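Local coordinates for lysyl oxidase (PDB 1W7C), which probably oxidises primary amines, lysyl side chains among them, using a copper ion and a topaquinone cofactor built into its own chain, at residues K62-D73 / Y322-Y333. Numbering follows the deposited sequence. Where two conformers were deposited one is given.
With NAG (2-acetamido-2-deoxy-beta-D-glucopyranose), chain B.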
ATOM      1  N   LYS A  62     -11.589  -8.680 -30.734  1.00 16.98           N
ATOM      2  CA  LYS A  62     -10.122  -8.574 -30.741  1.00 16.97           C
ATOM      3  C   LYS A  62      -9.495  -9.838 -31.357  1.00 16.35           C
ATOM      4  O   LYS A  62     -10.058 -10.930 -31.303  1.00 17.33           O
ATOM      5  CB  LYS A  62      -9.584  -8.347 -29.339  1.00 20.62           C
ATOM      6  CG  LYS A  62      -9.880  -6.930 -28.821  1.00 23.76           C
ATOM      7  CD  LYS A  62      -9.309  -6.724 -27.468  1.00 31.73           C
ATOM      8  CE  LYS A  62      -9.678  -5.380 -26.907  1.00 27.08           C
ATOM      9  NZ  LYS A  62     -11.125  -5.318 -26.512  1.00 26.78           N
ATOM     10  N   PRO A  63      -8.321  -9.691 -31.961  1.00 17.22           N
ATOM     11  CA  PRO A  63      -7.650 -10.851 -32.538  1.00 16.69           C
ATOM     12  C   PRO A  63      -7.317 -11.940 -31.522  1.00 16.35           C
ATOM     13  O   PRO A  63      -7.180 -11.677 -30.355  1.00 17.01           O
ATOM     14  CB  PRO A  63      -6.384 -10.248 -33.145  1.00 21.28           C
ATOM     15  CG  PRO A  63      -6.743  -8.837 -33.467  1.00 21.74           C
ATOM     16  CD  PRO A  63      -7.595  -8.441 -32.243  1.00 19.68           C
ATOM     17  N   ASN A  64      -7.194 -13.150 -32.030  1.00 17.06           N
ATOM     18  CA  ASN A  64      -6.709 -14.240 -31.239  1.00 16.21           C
ATOM     19  C   ASN A  64      -5.199 -14.094 -31.024  1.00 15.28           C
ATOM     20  O   ASN A  64      -4.521 -13.411 -31.775  1.00 16.32           O
ATOM     21  CB  ASN A  64      -7.039 -15.545 -31.909  1.00 17.49           C
ATOM     22  CG  ASN A  64      -8.492 -15.939 -31.776  1.00 18.89           C
ATOM     23  OD1 ASN A  64      -9.218 -15.464 -30.891  1.00 19.14           O
ATOM     24  ND2 ASN A  64      -8.916 -16.810 -32.692  1.00 21.62           N
ATOM     25  N   LYS A  65      -4.677 -14.712 -29.979  1.00 16.48           N
ATOM     26  CA  LYS A  65      -3.336 -14.434 -29.530  1.00 16.92           C
ATOM     27  C   LYS A  65      -2.260 -14.936 -30.479  1.00 16.21           C
ATOM     28  O   LYS A  65      -1.326 -14.197 -30.751  1.00 16.07           O
ATOM     29  CB  LYS A  65      -3.111 -14.966 -28.108  1.00 15.21           C
ATOM     30  CG  LYS A  65      -1.705 -14.675 -27.582  1.00 14.96           C
ATOM     31  CD  LYS A  65      -1.581 -15.040 -26.105  1.00 15.55           C
ATOM     32  CE  LYS A  65      -0.197 -14.716 -25.610  1.00 15.57           C
ATOM     33  NZ  LYS A  65      -0.083 -15.035 -24.160  1.00 14.14           N
ATOM     34  N   THR A  66      -2.364 -16.172 -30.972  1.00 16.82           N
ATOM     35  CA  THR A  66      -1.315 -16.647 -31.860  1.00 20.13           C
ATOM     36  C   THR A  66      -1.208 -15.788 -33.112  1.00 18.29           C
ATOM     37  O   THR A  66      -0.107 -15.395 -33.493  1.00 18.97           O
ATOM     38  CB  THR A  66      -1.526 -18.103 -32.188  1.00 24.18           C
ATOM     39  OG1 THR A  66      -1.481 -18.835 -30.965  1.00 24.18           O
ATOM     40  CG2 THR A  66      -0.386 -18.673 -33.023  1.00 28.11           C
ATOM     41  N   GLU A  67      -2.335 -15.394 -33.698  1.00 18.59           N
ATOM     42  CA  GLU A  67      -2.296 -14.563 -34.913  1.00 18.04           C
ATOM     43  C   GLU A  67      -1.757 -13.191 -34.564  1.00 17.01           C
ATOM     44  O   GLU A  67      -1.000 -12.591 -35.336  1.00 18.39           O
ATOM     45  CB  GLU A  67      -3.662 -14.460 -35.630  0.50 24.77           C
ATOM     46  CG  GLU A  67      -4.809 -13.846 -34.845  0.50 18.66           C
ATOM     47  CD  GLU A  67      -6.108 -13.731 -35.656  0.50 24.83           C
ATOM     48  OE1 GLU A  67      -6.149 -14.199 -36.834  0.50 25.43           O
ATOM     49  OE2 GLU A  67      -7.082 -13.150 -35.121  0.50 15.87           O
ATOM     50  N   ALA A  68      -2.076 -12.672 -33.387  1.00 16.12           N
ATOM     51  CA  ALA A  68      -1.538 -11.383 -32.965  1.00 17.43           C
ATOM     52  C   ALA A  68      -0.031 -11.464 -32.808  1.00 16.24           C
ATOM     53  O   ALA A  68       0.681 -10.554 -33.235  1.00 16.86           O
ATOM     54  CB  ALA A  68      -2.169 -10.955 -31.660  1.00 18.81           C
ATOM     55  N   LEU A  69       0.453 -12.510 -32.132  1.00 18.35           N
ATOM     56  CA  LEU A  69       1.889 -12.630 -31.918  1.00 16.37           C
ATOM     57  C   LEU A  69       2.657 -12.828 -33.216  1.00 17.47           C
ATOM     58  O   LEU A  69       3.737 -12.271 -33.381  1.00 18.42           O
ATOM     59  CB  LEU A  69       2.191 -13.766 -30.936  1.00 17.76           C
ATOM     60  CG  LEU A  69       1.790 -13.465 -29.475  1.00 18.36           C
ATOM     61  CD1 LEU A  69       2.262 -14.602 -28.623  1.00 22.98           C
ATOM     62  CD2 LEU A  69       2.345 -12.181 -28.948  1.00 25.17           C
ATOM     63  N   THR A  70       2.089 -13.578 -34.165  1.00 20.35           N
ATOM     64  CA  THR A  70       2.723 -13.766 -35.459  1.00 19.42           C
ATOM     65  C   THR A  70       2.870 -12.398 -36.160  1.00 17.94           C
ATOM     66  O   THR A  70       3.900 -12.071 -36.741  1.00 18.96           O
ATOM     67  CB  THR A  70       1.933 -14.776 -36.304  1.00 24.82           C
ATOM     68  OG1 THR A  70       1.871 -16.038 -35.596  1.00 26.56           O
ATOM     69  CG2 THR A  70       2.644 -15.114 -37.598  1.00 32.66           C
ATOM     70  N   TYR A  71       1.839 -11.571 -36.076  1.00 18.35           N
ATOM     71  CA  TYR A  71       1.898 -10.214 -36.600  1.00 17.48           C
ATOM     72  C   TYR A  71       2.949  -9.343 -35.893  1.00 16.23           C
ATOM     73  O   TYR A  71       3.739  -8.669 -36.529  1.00 18.64           O
ATOM     74  CB  TYR A  71       0.506  -9.564 -36.506  1.00 17.03           C
ATOM     75  CG  TYR A  71       0.514  -8.105 -36.827  1.00 17.37           C
ATOM     76  CD1 TYR A  71       0.766  -7.659 -38.115  1.00 17.66           C
ATOM     77  CD2 TYR A  71       0.257  -7.169 -35.848  1.00 17.32           C
ATOM     78  CE1 TYR A  71       0.800  -6.328 -38.428  1.00 22.69           C
ATOM     79  CE2 TYR A  71       0.270  -5.819 -36.146  1.00 18.47           C
ATOM     80  CZ  TYR A  71       0.565  -5.396 -37.424  1.00 18.17           C
ATOM     81  OH  TYR A  71       0.581  -4.078 -37.685  1.00 21.00           O
ATOM     82  N   LEU A  72       2.948  -9.345 -34.562  1.00 17.76           N
ATOM     83  CA  LEU A  72       3.841  -8.482 -33.794  1.00 19.02           C
ATOM     84  C   LEU A  72       5.294  -8.871 -33.894  1.00 17.89           C
ATOM     85  O   LEU A  72       6.156  -7.993 -33.925  1.00 18.61           O
ATOM     86  CB  LEU A  72       3.457  -8.504 -32.307  1.00 17.08           C
ATOM     87  CG  LEU A  72       2.071  -7.932 -31.987  1.00 17.40           C
ATOM     88  CD1 LEU A  72       1.744  -8.160 -30.528  1.00 18.86           C
ATOM     89  CD2 LEU A  72       1.961  -6.456 -32.323  1.00 19.65           C
ATOM     90  N   ASP A  73       5.552 -10.183 -33.944  1.00 19.05           N
ATOM     91  CA  ASP A  73       6.890 -10.724 -33.721  1.00 18.93           C
ATOM     92  C   ASP A  73       7.528 -11.417 -34.927  1.00 22.09           C
ATOM     93  O   ASP A  73       8.748 -11.550 -34.970  1.00 23.25           O
ATOM     94  CB  ASP A  73       6.864 -11.738 -32.578  1.00 19.30           C
ATOM     95  CG  ASP A  73       6.580 -11.133 -31.242  1.00 20.02           C
ATOM     96  OD1 ASP A  73       6.670  -9.873 -31.065  1.00 23.76           O
ATOM     97  OD2 ASP A  73       6.321 -11.909 -30.315  1.00 23.87           O
ATOM     98  N   TYR A 322      -2.116  -3.768 -24.139  1.00 13.43           N
ATOM     99  CA  TYR A 322      -1.616  -4.876 -24.930  1.00 13.74           C
ATOM    100  C   TYR A 322      -0.152  -4.659 -25.258  1.00 13.49           C
ATOM    101  O   TYR A 322       0.329  -3.520 -25.441  1.00 13.93           O
ATOM    102  CB  TYR A 322      -2.446  -5.055 -26.219  1.00 13.95           C
ATOM    103  CG  TYR A 322      -3.803  -5.617 -25.967  1.00 14.67           C
ATOM    104  CD1 TYR A 322      -4.900  -4.789 -25.754  1.00 17.37           C
ATOM    105  CD2 TYR A 322      -4.003  -6.973 -25.911  1.00 14.94           C
ATOM    106  CE1 TYR A 322      -6.172  -5.349 -25.456  1.00 18.15           C
ATOM    107  CE2 TYR A 322      -5.230  -7.516 -25.646  1.00 14.63           C
ATOM    108  CZ  TYR A 322      -6.313  -6.702 -25.440  1.00 21.50           C
ATOM    109  OH  TYR A 322      -7.536  -7.295 -25.193  1.00 49.85           O
ATOM    110  N   ASP A 323       0.557  -5.787 -25.372  1.00 14.75           N
ATOM    111  CA  ASP A 323       1.975  -5.753 -25.791  1.00 14.04           C
ATOM    112  C   ASP A 323       2.825  -4.864 -24.904  1.00 13.83           C
ATOM    113  O   ASP A 323       3.535  -3.983 -25.373  1.00 15.40           O
ATOM    114  CB  ASP A 323       2.094  -5.354 -27.277  1.00 15.73           C
ATOM    115  CG  ASP A 323       3.407  -5.756 -27.877  1.00 17.16           C
ATOM    116  OD1 ASP A 323       3.871  -5.038 -28.803  1.00 18.84           O
ATOM    117  OD2 ASP A 323       4.009  -6.778 -27.473  1.00 18.21           O
ATOM    118  N   ILE A 324       2.741  -5.079 -23.606  1.00 14.12           N
ATOM    119  CA  ILE A 324       3.522  -4.309 -22.654  1.00 14.27           C
ATOM    120  C   ILE A 324       4.952  -4.807 -22.697  1.00 13.37           C
ATOM    121  O   ILE A 324       5.217  -5.968 -22.382  1.00 14.25           O
ATOM    122  CB  ILE A 324       3.004  -4.394 -21.205  1.00 14.37           C
ATOM    123  CG1 ILE A 324       1.543  -3.968 -21.131  1.00 14.94           C
ATOM    124  CG2 ILE A 324       3.879  -3.491 -20.316  1.00 15.86           C
ATOM    125  CD1 ILE A 324       0.929  -4.054 -19.760  1.00 14.58           C
ATOM    126  N   THR A 325       5.848  -3.939 -23.135  1.00 14.93           N
ATOM    127  CA  THR A 325       7.261  -4.253 -23.243  1.00 14.64           C
ATOM    128  C   THR A 325       8.114  -3.403 -22.323  1.00 14.09           C
ATOM    129  O   THR A 325       7.779  -2.253 -22.040  1.00 15.42           O
ATOM    130  CB  THR A 325       7.757  -4.040 -24.699  1.00 16.24           C
ATOM    131  OG1 THR A 325       7.741  -2.650 -25.032  1.00 18.78           O
ATOM    132  CG2 THR A 325       6.875  -4.847 -25.671  1.00 16.14           C
ATOM    133  N   PHE A 326       9.226  -3.968 -21.879  1.00 13.75           N
ATOM    134  CA  PHE A 326      10.220  -3.225 -21.103  1.00 15.53           C
ATOM    135  C   PHE A 326      11.592  -3.608 -21.648  1.00 15.79           C
ATOM    136  O   PHE A 326      11.887  -4.797 -21.834  1.00 16.38           O
ATOM    137  CB  PHE A 326      10.103  -3.507 -19.601  1.00 15.43           C
ATOM    138  CG  PHE A 326      11.098  -2.745 -18.786  1.00 14.58           C
ATOM    139  CD1 PHE A 326      12.144  -3.374 -18.145  1.00 16.28           C
ATOM    140  CD2 PHE A 326      10.985  -1.382 -18.678  1.00 15.41           C
ATOM    141  CE1 PHE A 326      13.085  -2.629 -17.407  1.00 16.42           C
ATOM    142  CE2 PHE A 326      11.906  -0.651 -17.945  1.00 16.27           C
ATOM    143  CZ  PHE A 326      12.959  -1.283 -17.297  1.00 16.24           C
ATOM    144  N   LYS A 327      12.392  -2.605 -21.970  1.00 15.78           N
ATOM    145  CA  LYS A 327      13.711  -2.796 -22.589  1.00 17.10           C
ATOM    146  C   LYS A 327      13.657  -3.776 -23.752  1.00 17.14           C
ATOM    147  O   LYS A 327      14.505  -4.667 -23.883  1.00 20.14           O
ATOM    148  CB  LYS A 327      14.762  -3.148 -21.527  1.00 17.53           C
ATOM    149  CG  LYS A 327      15.018  -1.979 -20.587  1.00 18.26           C
ATOM    150  CD  LYS A 327      16.186  -2.219 -19.640  1.00 17.60           C
ATOM    151  CE  LYS A 327      16.527  -0.932 -18.880  0.60 20.82           C
ATOM    152  NZ  LYS A 327      17.197   0.052 -19.782  0.60 19.78           N
ATOM    153  N   GLY A 328      12.631  -3.620 -24.581  1.00 17.69           N
ATOM    154  CA  GLY A 328      12.541  -4.347 -25.845  1.00 19.46           C
ATOM    155  C   GLY A 328      11.990  -5.759 -25.772  1.00 18.93           C
ATOM    156  O   GLY A 328      11.975  -6.448 -26.777  1.00 25.22           O
ATOM    157  N   GLU A 329      11.545  -6.192 -24.594  1.00 16.30           N
ATOM    158  CA  GLU A 329      10.972  -7.509 -24.450  1.00 17.67           C
ATOM    159  C   GLU A 329       9.552  -7.413 -23.908  1.00 16.71           C
ATOM    160  O   GLU A 329       9.306  -6.698 -22.931  1.00 15.79           O
ATOM    161  CB  GLU A 329      11.808  -8.381 -23.490  1.00 17.74           C
ATOM    162  CG  GLU A 329      13.264  -8.590 -23.927  1.00 19.80           C
ATOM    163  CD  GLU A 329      13.993  -9.548 -22.999  1.00 20.98           C
ATOM    164  OE1 GLU A 329      14.570  -9.100 -22.004  1.00 24.67           O
ATOM    165  OE2 GLU A 329      13.934 -10.776 -23.217  1.00 23.86           O
ATOM    166  N   ARG A 330       8.619  -8.157 -24.503  1.00 15.66           N
ATOM    167  CA  ARG A 330       7.275  -8.236 -23.974  1.00 15.03           C
ATOM    168  C   ARG A 330       7.297  -8.968 -22.635  1.00 14.27           C
ATOM    169  O   ARG A 330       7.832 -10.060 -22.541  1.00 15.69           O
ATOM    170  CB  ARG A 330       6.375  -9.024 -24.921  1.00 15.59           C
ATOM    171  CG  ARG A 330       4.965  -9.146 -24.465  1.00 15.12           C
ATOM    172  CD  ARG A 330       4.076 -10.000 -25.379  1.00 16.16           C
ATOM    173  NE  ARG A 330       4.159  -9.440 -26.725  1.00 16.91           N
ATOM    174  CZ  ARG A 330       4.844  -9.930 -27.762  1.00 16.85           C
ATOM    175  NH1 ARG A 330       5.370 -11.141 -27.739  1.00 17.62           N
ATOM    176  NH2 ARG A 330       4.937  -9.195 -28.858  1.00 18.81           N
ATOM    177  N   ILE A 331       6.698  -8.351 -21.633  1.00 14.04           N
ATOM    178  CA  ILE A 331       6.417  -9.016 -20.365  1.00 14.29           C
ATOM    179  C   ILE A 331       4.950  -9.390 -20.173  1.00 14.33           C
ATOM    180  O   ILE A 331       4.671 -10.348 -19.474  1.00 14.48           O
ATOM    181  CB  ILE A 331       6.942  -8.221 -19.164  1.00 16.90           C
ATOM    182  CG1 ILE A 331       6.299  -6.851 -19.033  1.00 16.73           C
ATOM    183  CG2 ILE A 331       8.472  -8.133 -19.179  1.00 19.03           C
ATOM    184  CD1 ILE A 331       6.424  -6.256 -17.671  1.00 17.99           C
ATOM    185  N   VAL A 332       4.039  -8.636 -20.792  1.00 14.31           N
ATOM    186  CA  VAL A 332       2.599  -8.920 -20.628  1.00 14.58           C
ATOM    187  C   VAL A 332       1.929  -8.737 -22.005  1.00 14.53           C
ATOM    188  O   VAL A 332       1.989  -7.664 -22.592  1.00 15.56           O
ATOM    189  CB  VAL A 332       1.932  -7.944 -19.607  1.00 13.69           C
ATOM    190  CG1 VAL A 332       0.404  -8.146 -19.593  1.00 16.25           C
ATOM    191  CG2 VAL A 332       2.524  -8.082 -18.234  1.00 15.05           C
ATOM    192  N   TYR A 333       1.278  -9.798 -22.474  1.00 13.92           N
ATOM    193  CA  TYR A 333       0.543  -9.727 -23.721  1.00 14.47           C
ATOM    194  C   TYR A 333      -0.723  -8.873 -23.583  1.00 13.57           C
ATOM    195  O   TYR A 333      -0.984  -8.007 -24.412  1.00 14.08           O
ATOM    196  CB  TYR A 333       0.218 -11.127 -24.275  1.00 14.29           C
ATOM    197  CG  TYR A 333      -0.706 -11.001 -25.494  1.00 14.34           C
ATOM    198  CD1 TYR A 333      -0.216 -10.540 -26.699  1.00 16.69           C
ATOM    199  CD2 TYR A 333      -2.063 -11.305 -25.411  1.00 14.82           C
ATOM    200  CE1 TYR A 333      -1.063 -10.339 -27.783  1.00 16.39           C
ATOM    201  CE2 TYR A 333      -2.916 -11.122 -26.473  1.00 16.34           C
ATOM    202  CZ  TYR A 333      -2.401 -10.635 -27.667  1.00 15.48           C
ATOM    203  OH  TYR A 333      -3.228 -10.406 -28.725  1.00 16.53           O
TER
HETATM  204  C1  NAG B   1     -10.242 -17.333 -32.488  1.00 25.94           C
HETATM  205  C2  NAG B   1     -10.803 -17.534 -33.916  1.00 28.75           C
HETATM  206  C3  NAG B   1     -12.148 -18.279 -33.966  1.00 37.48           C
HETATM  207  C4  NAG B   1     -12.124 -19.494 -33.040  1.00 33.07           C
HETATM  208  C5  NAG B   1     -11.540 -19.075 -31.693  1.00 34.84           C
HETATM  209  C6  NAG B   1     -11.487 -20.190 -30.683  1.00 42.90           C
HETATM  210  C7  NAG B   1     -10.289 -15.929 -35.678  1.00 47.37           C
HETATM  211  C8  NAG B   1     -10.458 -14.542 -36.220  1.00 40.70           C
HETATM  212  N2  NAG B   1     -10.931 -16.220 -34.552  1.00 33.68           N
HETATM  213  O3  NAG B   1     -12.432 -18.656 -35.304  1.00 45.81           O
HETATM  214  O4  NAG B   1     -13.428 -19.982 -32.749  1.00 40.74           O
HETATM  215  O5  NAG B   1     -10.229 -18.571 -31.816  1.00 24.59           O
HETATM  216  O6  NAG B   1     -10.553 -21.121 -31.154  1.00 31.50           O
HETATM  217  O7  NAG B   1      -9.581 -16.737 -36.284  1.00 45.34           O
HETATM  218  O   HOH W   1      -5.877 -10.103 -28.470  1.00 18.28           O
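Tyr333 points its ring at helix 65-73, and Arg330 reaches the end of the same helix, so the N2 domain of this copper amine oxidase is fastened to a beta hairpin of the enzyme domain, closed by a type I' turn from Phe326 to Glu329. Lys65 runs along one face of the Tyr333 ring. Its CB only grazes Tyr333 CE2; CG, anti to the backbone N (chi1 -179°), sits over the ring centre in a CH-pi contact, 4.0 Å from the centroid; CD lies over Tyr333 CD2 and CE 3.8 Å from CG of Tyr333. NZ lies alongside CB of Tyr333 and makes salt bridges with Asp497, Asp499 and Asp643, which bind calcium. The other ring face meets Tyr322 CD2. Leu69 CD2 touches Tyr333 CD1 and also lies over one face of the Arg330 guanidinium, toward its rim, 3.4 Å from NH1. Arg330 is shared by two carboxylates at its edge: NH1 and NH2 grip Asp73 end-on, NH1 to OD2 at 2.9 Å, the Asp73 carboxylate and the guanidinium nearly coplanar, 29° apart, while NE and NH2 both reach Asp323 OD2. A methionine in place of Arg330 would probably leave Asp73 and Asp323 without their shared positive partner and untie the helix end from the hairpin. Tyr333 OH, hydrogen-bonded to Trp21 NE1, also meets a water at 2.7 Å that donates to Pro63 O.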